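Local coordinates for glutathione s-transferase protein (Ralstonia solanacearum, PDB 3TOU), which binds glutathione and probably acts as a glutathione transferase, joining the thiol of glutathione to electrophilic substrates, at residues A[39-42]-A[43-46]; A[109-112]-A[113-117]; A[185-188]-A[189-193]. All coordinates share one frame; numbering follows the deposited sequence.

Interaction 1. Residues A[39-42]-A[43-46]; sequences DTQI and HQFN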
loop_
_atom_site.group_PDB
_atom_site.type_symbol
_atom_site.label_atom_id
_atom_site.label_comp_id
_atom_site.label_asym_id
_atom_site.label_seq_id
_atom_site.Cartn_x
_atom_site.Cartn_y
_atom_site.Cartn_z
ATOM N N ASP A 39 19.633 -7.364 -13.489
ATOM C CA ASP A 39 20.786 -7.213 -12.597
ATOM C C ASP A 39 20.513 -6.286 -11.403
ATOM O O ASP A 39 21.455 -5.858 -10.735
ATOM C CB ASP A 39 22.009 -6.689 -13.379
ATOM C CG ASP A 39 22.481 -7.651 -14.474
ATOM O OD1 ASP A 39 22.452 -8.884 -14.259
ATOM O OD2 ASP A 39 22.897 -7.162 -15.549
ATOM N N THR A 40 19.241 -5.982 -11.124
ATOM C CA THR A 40 18.896 -5.109 -9.987
ATOM C C THR A 40 19.403 -5.618 -8.635
ATOM O O THR A 40 19.457 -6.823 -8.390
ATOM C CB THR A 40 17.369 -4.803 -9.898
ATOM O OG1 THR A 40 17.138 -3.908 -8.804
ATOM C CG2 THR A 40 16.552 -6.062 -9.681
ATOM N N GLN A 41 19.771 -4.680 -7.763
ATOM C CA GLN A 41 20.232 -4.992 -6.416
ATOM C C GLN A 41 19.142 -4.772 -5.376
ATOM O O GLN A 41 19.411 -4.877 -4.178
ATOM C CB GLN A 41 21.437 -4.112 -6.039
ATOM C CG GLN A 41 21.106 -2.608 -6.035
ATOM C CD GLN A 41 22.127 -1.739 -5.315
ATOM O OE1 GLN A 41 22.946 -2.230 -4.542
ATOM N NE2 GLN A 41 22.069 -0.435 -5.567
ATOM N N ILE A 42 17.919 -4.469 -5.819
ATOM C CA ILE A 42 16.864 -4.029 -4.869
ATOM C C ILE A 42 16.606 -5.036 -3.744
ATOM O O ILE A 42 16.409 -4.646 -2.597
ATOM C CB ILE A 42 15.568 -3.550 -5.595
ATOM C CG1 ILE A 42 14.544 -2.954 -4.597
ATOM C CG2 ILE A 42 14.968 -4.676 -6.473
ATOM C CD1 ILE A 42 15.030 -1.679 -3.878
ATOM N N HIS A 43 16.701 -6.333 -4.049
ATOM C CA HIS A 43 16.424 -7.366 -3.051
ATOM C C HIS A 43 17.481 -7.471 -1.955
ATOM O O HIS A 43 17.235 -8.098 -0.929
ATOM C CB HIS A 43 16.207 -8.725 -3.716
ATOM C CG HIS A 43 14.828 -8.905 -4.253
ATOM N ND1 HIS A 43 13.787 -9.339 -3.464
ATOM C CD2 HIS A 43 14.312 -8.710 -5.488
ATOM C CE1 HIS A 43 12.690 -9.424 -4.195
ATOM N NE2 HIS A 43 12.978 -9.036 -5.423
ATOM N N GLN A 44 18.633 -6.834 -2.165
ATOM C CA GLN A 44 19.622 -6.680 -1.097
ATOM C C GLN A 44 19.149 -5.715 -0.001
ATOM O O GLN A 44 19.719 -5.698 1.088
ATOM C CB GLN A 44 20.986 -6.230 -1.662
ATOM C CG GLN A 44 21.585 -7.192 -2.708
ATOM C CD GLN A 44 22.922 -6.715 -3.283
ATOM O OE1 GLN A 44 23.673 -5.975 -2.635
ATOM N NE2 GLN A 44 23.225 -7.148 -4.506
ATOM N N PHE A 45 18.100 -4.930 -0.280
ATOM C CA PHE A 45 17.575 -3.939 0.682
ATOM C C PHE A 45 16.087 -4.069 1.007
ATOM O O PHE A 45 15.700 -4.012 2.165
ATOM C CB PHE A 45 17.925 -2.524 0.207
ATOM C CG PHE A 45 19.409 -2.334 0.026
ATOM C CD1 PHE A 45 20.207 -2.058 1.136
ATOM C CD2 PHE A 45 20.012 -2.532 -1.216
ATOM C CE1 PHE A 45 21.595 -1.926 0.999
ATOM C CE2 PHE A 45 21.401 -2.410 -1.367
ATOM C CZ PHE A 45 22.186 -2.108 -0.255
ATOM N N ASN A 46 15.260 -4.229 -0.017
ATOM C CA ASN A 46 13.843 -4.468 0.186
ATOM C C ASN A 46 13.520 -5.893 -0.247
ATOM O O ASN A 46 13.638 -6.210 -1.425
ATOM C CB ASN A 46 13.019 -3.495 -0.657
ATOM C CG ASN A 46 11.503 -3.615 -0.397
ATOM O OD1 ASN A 46 11.035 -4.459 0.382
ATOM N ND2 ASN A 46 10.737 -2.752 -1.055
HETATM O O HOH W 1 17.786 -7.799 -6.459
#
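The carbonyl oxygen of I42 is gripped by two backbone N-H groups at once. N46 N reaches I42 O at 2.9 Å, almost in line with the carbonyl (C=O...N 163°), whereas F45 N, also 2.9 Å from I42 O, comes from above the carbonyl plane. One residue earlier the pattern begins with Q44 N donating to Q41 O over 2.9 Å, again from above the plane. Spacings of three and then four residues close 41-46 into consecutive tight turns. Their entry is set by T40, whose OG1 accepts from I42 N at 3.1 Å, an ST turn; E33 bonds both this hydroxyl and Q41 N. A water bridges T40 O and H43 N at the same end.

The Q41 side chain leaves between its backbone N and carbonyl carbon (chi1 61°) and then runs extended, which carries OE1 to the edge of the F45 ring, 3.5 Å from CE2. Amide and ring planes stand 88° apart, and the oxygen lies near the ring plane, not over the pi face. Q44 NE2 comes within 3.8 Å of Q41 CB.

The I42 side chain packs on I6, V35 and V51, while N46 ND2 bonds K50 O and its OD1 bonds L48 N. H43 meets the ring of H131 of the second subunit. The turns belong to the loop between strands 29-32 and 53-55 of the thioredoxin-like N-terminal domain, backing the glutathione-binding residues K50 and V51.

Interaction 2. Residues A[109-112]-A[113-117]; sequences LRVE and QTQRT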
loop_
_atom_site.group_PDB
_atom_site.type_symbol
_atom_site.label_atom_id
_atom_site.label_comp_id
_atom_site.label_asym_id
_atom_site.label_seq_id
_atom_site.Cartn_x
_atom_site.Cartn_y
_atom_site.Cartn_z
ATOM N N LEU A 109 -1.176 -0.591 -15.315
ATOM C CA LEU A 109 -1.213 -0.316 -16.771
ATOM C C LEU A 109 0.179 -0.218 -17.376
ATOM O O LEU A 109 0.406 -0.721 -18.482
ATOM C CB LEU A 109 -2.039 0.945 -17.084
ATOM C CG LEU A 109 -3.544 0.813 -16.838
ATOM C CD1 LEU A 109 -4.209 2.188 -16.802
ATOM C CD2 LEU A 109 -4.214 -0.069 -17.881
ATOM N N ARG A 110 1.114 0.411 -16.660
ATOM C CA ARG A 110 2.504 0.519 -17.127
ATOM C C ARG A 110 3.139 -0.881 -17.213
ATOM O O ARG A 110 3.859 -1.196 -18.166
ATOM C CB ARG A 110 3.316 1.452 -16.209
ATOM C CG ARG A 110 4.842 1.499 -16.448
ATOM C CD ARG A 110 5.229 2.260 -17.716
ATOM N NE ARG A 110 6.684 2.261 -17.868
ATOM C CZ ARG A 110 7.356 2.785 -18.891
ATOM N NH1 ARG A 110 6.722 3.392 -19.889
ATOM N NH2 ARG A 110 8.682 2.705 -18.905
ATOM N N VAL A 111 2.832 -1.724 -16.226
ATOM C CA VAL A 111 3.332 -3.114 -16.185
ATOM C C VAL A 111 2.734 -3.939 -17.319
ATOM O O VAL A 111 3.432 -4.715 -17.956
ATOM C CB VAL A 111 3.059 -3.761 -14.798
ATOM C CG1 VAL A 111 3.190 -5.283 -14.829
ATOM C CG2 VAL A 111 3.989 -3.148 -13.760
ATOM N N GLU A 112 1.454 -3.725 -17.598
ATOM C CA GLU A 112 0.798 -4.375 -18.734
ATOM C C GLU A 112 1.489 -4.011 -20.060
ATOM O O GLU A 112 1.574 -4.845 -20.957
ATOM C CB GLU A 112 -0.694 -4.022 -18.758
ATOM C CG GLU A 112 -1.557 -4.836 -19.738
ATOM C CD GLU A 112 -1.867 -6.244 -19.266
ATOM O OE1 GLU A 112 -1.580 -6.593 -18.101
ATOM O OE2 GLU A 112 -2.412 -7.017 -20.072
ATOM N N GLN A 113 2.008 -2.787 -20.161
ATOM C CA GLN A 113 2.795 -2.374 -21.325
ATOM C C GLN A 113 4.197 -3.016 -21.348
ATOM O O GLN A 113 4.596 -3.637 -22.347
ATOM C CB GLN A 113 2.901 -0.846 -21.387
ATOM C CG GLN A 113 3.793 -0.327 -22.515
ATOM C CD GLN A 113 4.123 1.147 -22.373
ATOM O OE1 GLN A 113 3.391 1.905 -21.725
ATOM N NE2 GLN A 113 5.227 1.563 -22.984
ATOM N N THR A 114 4.939 -2.882 -20.258
ATOM C CA THR A 114 6.367 -3.226 -20.281
ATOM C C THR A 114 6.689 -4.693 -20.003
ATOM O O THR A 114 7.753 -5.182 -20.405
ATOM C CB THR A 114 7.197 -2.322 -19.333
ATOM O OG1 THR A 114 6.786 -2.548 -17.980
ATOM C CG2 THR A 114 7.008 -0.852 -19.687
ATOM N N GLN A 115 5.788 -5.391 -19.315
ATOM C CA GLN A 115 6.075 -6.744 -18.839
ATOM C C GLN A 115 5.304 -7.842 -19.568
ATOM O O GLN A 115 5.480 -9.023 -19.273
ATOM C CB GLN A 115 5.844 -6.846 -17.321
ATOM C CG GLN A 115 6.644 -5.841 -16.509
ATOM C CD GLN A 115 8.136 -5.880 -16.800
ATOM O OE1 GLN A 115 8.776 -6.921 -16.654
ATOM N NE2 GLN A 115 8.699 -4.737 -17.192
ATOM N N ARG A 116 4.433 -7.450 -20.493
ATOM C CA ARG A 116 3.650 -8.395 -21.277
ATOM C C ARG A 116 3.945 -8.114 -22.741
ATOM O O ARG A 116 4.075 -6.954 -23.135
ATOM C CB ARG A 116 2.151 -8.187 -21.058
ATOM C CG ARG A 116 1.688 -8.174 -19.611
ATOM C CD ARG A 116 1.393 -9.566 -19.127
ATOM N NE ARG A 116 1.014 -9.559 -17.718
ATOM C CZ ARG A 116 0.751 -10.652 -17.010
ATOM N NH1 ARG A 116 0.798 -11.851 -17.577
ATOM N NH2 ARG A 116 0.419 -10.543 -15.736
ATOM N N THR A 117 4.018 -9.164 -23.551
ATOM C CA THR A 117 4.104 -8.997 -25.005
ATOM C C THR A 117 2.702 -8.618 -25.514
ATOM O O THR A 117 1.718 -8.880 -24.817
ATOM C CB THR A 117 4.570 -10.310 -25.674
ATOM O OG1 THR A 117 3.604 -11.329 -25.414
ATOM C CG2 THR A 117 5.911 -10.746 -25.125
HETATM O O HOH W 2 3.927 4.130 -20.267
HETATM O O HOH W 3 0.192 -7.227 -16.305
#
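R110 sends CG opposite its backbone N (chi1 171°) and bends at chi2 (73°), which lays its guanidinium beside T114. The CG2 methyl of T114 sits over one face, offset toward the rim, 3.6 Å from R110 NE. The neighbouring Q113 amide is turned 75° against the guanidinium, and the two are joined through a water that accepts from R110 NH1 at 2.9 Å and donates to Q113 OE1.

Along the backbone, T114 N donates to R110 O at 2.9 Å, and Q115 N donates to V111 O at 2.8 Å, at the C-terminal end of helix 86-114. Q115 NE2 folds back to T114 OG1 at 3.0 Å with the hydroxyl close to the amide plane.

E112 and R116 form a long salt bridge, OE1 to NE 4.0 Å. The oxygen lies well out of the guanidinium plane, so the attraction is of charges alone; a water at the guanidinium edge bridges the pair, donating to E112 OE1 at 2.6 Å and accepting from R116 NE. Both charges have stronger partners: E112 OE2 takes S122 N, and reciprocal salt bridges run to R116 and E112 of the second subunit, where W125 also makes a cation-pi contact with R116.

This end of helix 86-114 thus lies at the dimer interface, with L109 and E112 against helix 123-144 and V111 and Q115 beside W36 of the N-terminal domain.

Interaction 3. Residues A[185-188]-A[189-193]; sequences LAAF and YTRIE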
loop_
_atom_site.group_PDB
_atom_site.type_symbol
_atom_site.label_atom_id
_atom_site.label_comp_id
_atom_site.label_asym_id
_atom_site.label_seq_id
_atom_site.Cartn_x
_atom_site.Cartn_y
_atom_site.Cartn_z
ATOM N N LEU A 185 -9.970 19.595 -9.301
ATOM C CA LEU A 185 -8.653 18.923 -9.348
ATOM C C LEU A 185 -7.655 19.671 -10.218
ATOM O O LEU A 185 -6.469 19.741 -9.884
ATOM C CB LEU A 185 -8.781 17.467 -9.811
ATOM C CG LEU A 185 -9.606 16.530 -8.912
ATOM C CD1 LEU A 185 -9.549 15.079 -9.433
ATOM C CD2 LEU A 185 -9.136 16.600 -7.448
ATOM N N ALA A 186 -8.129 20.243 -11.329
ATOM C CA ALA A 186 -7.276 21.065 -12.179
ATOM C C ALA A 186 -6.696 22.242 -11.402
ATOM O O ALA A 186 -5.495 22.499 -11.475
ATOM C CB ALA A 186 -8.045 21.558 -13.432
ATOM N N ALA A 187 -7.554 22.934 -10.657
ATOM C CA ALA A 187 -7.169 24.071 -9.825
ATOM C C ALA A 187 -6.233 23.649 -8.692
ATOM O O ALA A 187 -5.228 24.320 -8.424
ATOM C CB ALA A 187 -8.408 24.759 -9.259
ATOM N N PHE A 188 -6.569 22.530 -8.043
ATOM C CA PHE A 188 -5.739 21.964 -6.983
ATOM C C PHE A 188 -4.316 21.716 -7.477
ATOM O O PHE A 188 -3.331 22.074 -6.802
ATOM C CB PHE A 188 -6.346 20.651 -6.479
ATOM C CG PHE A 188 -5.443 19.879 -5.551
ATOM C CD1 PHE A 188 -5.429 20.156 -4.181
ATOM C CD2 PHE A 188 -4.600 18.877 -6.051
ATOM C CE1 PHE A 188 -4.589 19.441 -3.321
ATOM C CE2 PHE A 188 -3.739 18.167 -5.198
ATOM C CZ PHE A 188 -3.745 18.447 -3.834
ATOM N N TYR A 189 -4.211 21.094 -8.645
ATOM C CA TYR A 189 -2.914 20.710 -9.163
ATOM C C TYR A 189 -2.091 21.927 -9.572
ATOM O O TYR A 189 -0.890 21.959 -9.326
ATOM C CB TYR A 189 -3.046 19.716 -10.309
ATOM C CG TYR A 189 -1.711 19.209 -10.766
ATOM C CD1 TYR A 189 -0.960 18.356 -9.955
ATOM C CD2 TYR A 189 -1.175 19.608 -11.996
ATOM C CE1 TYR A 189 0.280 17.892 -10.366
ATOM C CE2 TYR A 189 0.075 19.162 -12.413
ATOM C CZ TYR A 189 0.789 18.290 -11.598
ATOM O OH TYR A 189 2.016 17.840 -11.987
ATOM N N THR A 190 -2.746 22.936 -10.154
ATOM C CA THR A 190 -2.091 24.215 -10.466
ATOM C C THR A 190 -1.444 24.824 -9.208
ATOM O O THR A 190 -0.327 25.348 -9.270
ATOM C CB THR A 190 -3.112 25.198 -11.146
ATOM O OG1 THR A 190 -3.455 24.696 -12.446
ATOM C CG2 THR A 190 -2.542 26.614 -11.294
ATOM N N ARG A 191 -2.130 24.716 -8.070
ATOM C CA ARG A 191 -1.601 25.220 -6.794
ATOM C C ARG A 191 -0.441 24.387 -6.238
ATOM O O ARG A 191 0.504 24.944 -5.672
ATOM C CB ARG A 191 -2.694 25.298 -5.737
ATOM C CG ARG A 191 -3.803 26.317 -6.027
ATOM C CD ARG A 191 -4.682 26.549 -4.798
ATOM N NE ARG A 191 -5.396 25.359 -4.315
ATOM C CZ ARG A 191 -6.550 24.902 -4.809
ATOM N NH1 ARG A 191 -7.132 25.509 -5.833
ATOM N NH2 ARG A 191 -7.127 23.818 -4.288
ATOM N N ILE A 192 -0.517 23.064 -6.376
ATOM C CA ILE A 192 0.511 22.207 -5.768
ATOM C C ILE A 192 1.757 22.031 -6.639
ATOM O O ILE A 192 2.854 21.875 -6.106
ATOM C CB ILE A 192 -0.068 20.839 -5.275
ATOM C CG1 ILE A 192 0.721 20.347 -4.046
ATOM C CG2 ILE A 192 -0.136 19.807 -6.410
ATOM C CD1 ILE A 192 0.109 19.154 -3.348
ATOM N N GLU A 193 1.600 22.089 -7.967
ATOM C CA GLU A 193 2.713 21.811 -8.888
ATOM C C GLU A 193 3.835 22.850 -8.815
ATOM O O GLU A 193 4.970 22.547 -9.158
ATOM C CB GLU A 193 2.232 21.641 -10.337
ATOM C CG GLU A 193 1.850 22.940 -11.061
ATOM C CD GLU A 193 1.366 22.697 -12.484
ATOM O OE1 GLU A 193 1.985 21.889 -13.208
ATOM O OE2 GLU A 193 0.367 23.330 -12.879
#
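These are i to i+3 and i to i+4 contacts within helix 183-193, in the all-helical C-terminal domain and away from the glutathione sites. Backbone bonds such as Y189 N to L185 O at 2.9 Å, T190 N to A186 O at 3.1 Å, and I192 N to F188 O at 3.0 Å, the last in the carbonyl plane, define the helix.

On the buried flank F188 and I192 run side by side and point the same way, with F188 CZ 3.9 Å from I192 CD1. F188 also packs on D159 and V162 of helix 157-172 and on L144 of helix 123-144, and L185 joins it on L144.

R191 bends at chi3 (-62°), which folds its guanidinium back over the preceding turn. One face lies over F188 CA, which is 3.5 Å from the plane and toward its rim, and NH1 comes within 3.7 Å of A187 CB. The guanidinium stands 87° to the F188 ring, with NH2 near the plane of that ring, at its edge, 4.0 Å from CD1. The geometry is therefore not that of a cation over an aromatic face.

NH2 instead donates to T148 O, tying this helix to the chain beyond helix 123-144. One guanidinium face, which offers no N-H, lies over F188 CA and A187 O, consistent with a group held by both packing and a hydrogen bond.

In the fold
The three contacts follow one another along the chain without touching. Interaction 1 lies in the N-terminal domain, and interactions 2 and 3 share the helical C-terminal domain with centres 29 Å apart. Interactions 1 and 2 each lie near a bound glutathione: the side chains of I42 and V111 are each about 6 Å from one, and the two contacts are about 10 Å apart at their nearest atoms. Both also meet the second subunit, so the dimer interface and the ligand pocket share these regions. Interaction 3, on the other side of the chain's centre from interaction 1 (centres 35 Å apart), touches no other chain and packs among the helices of the C-terminal domain.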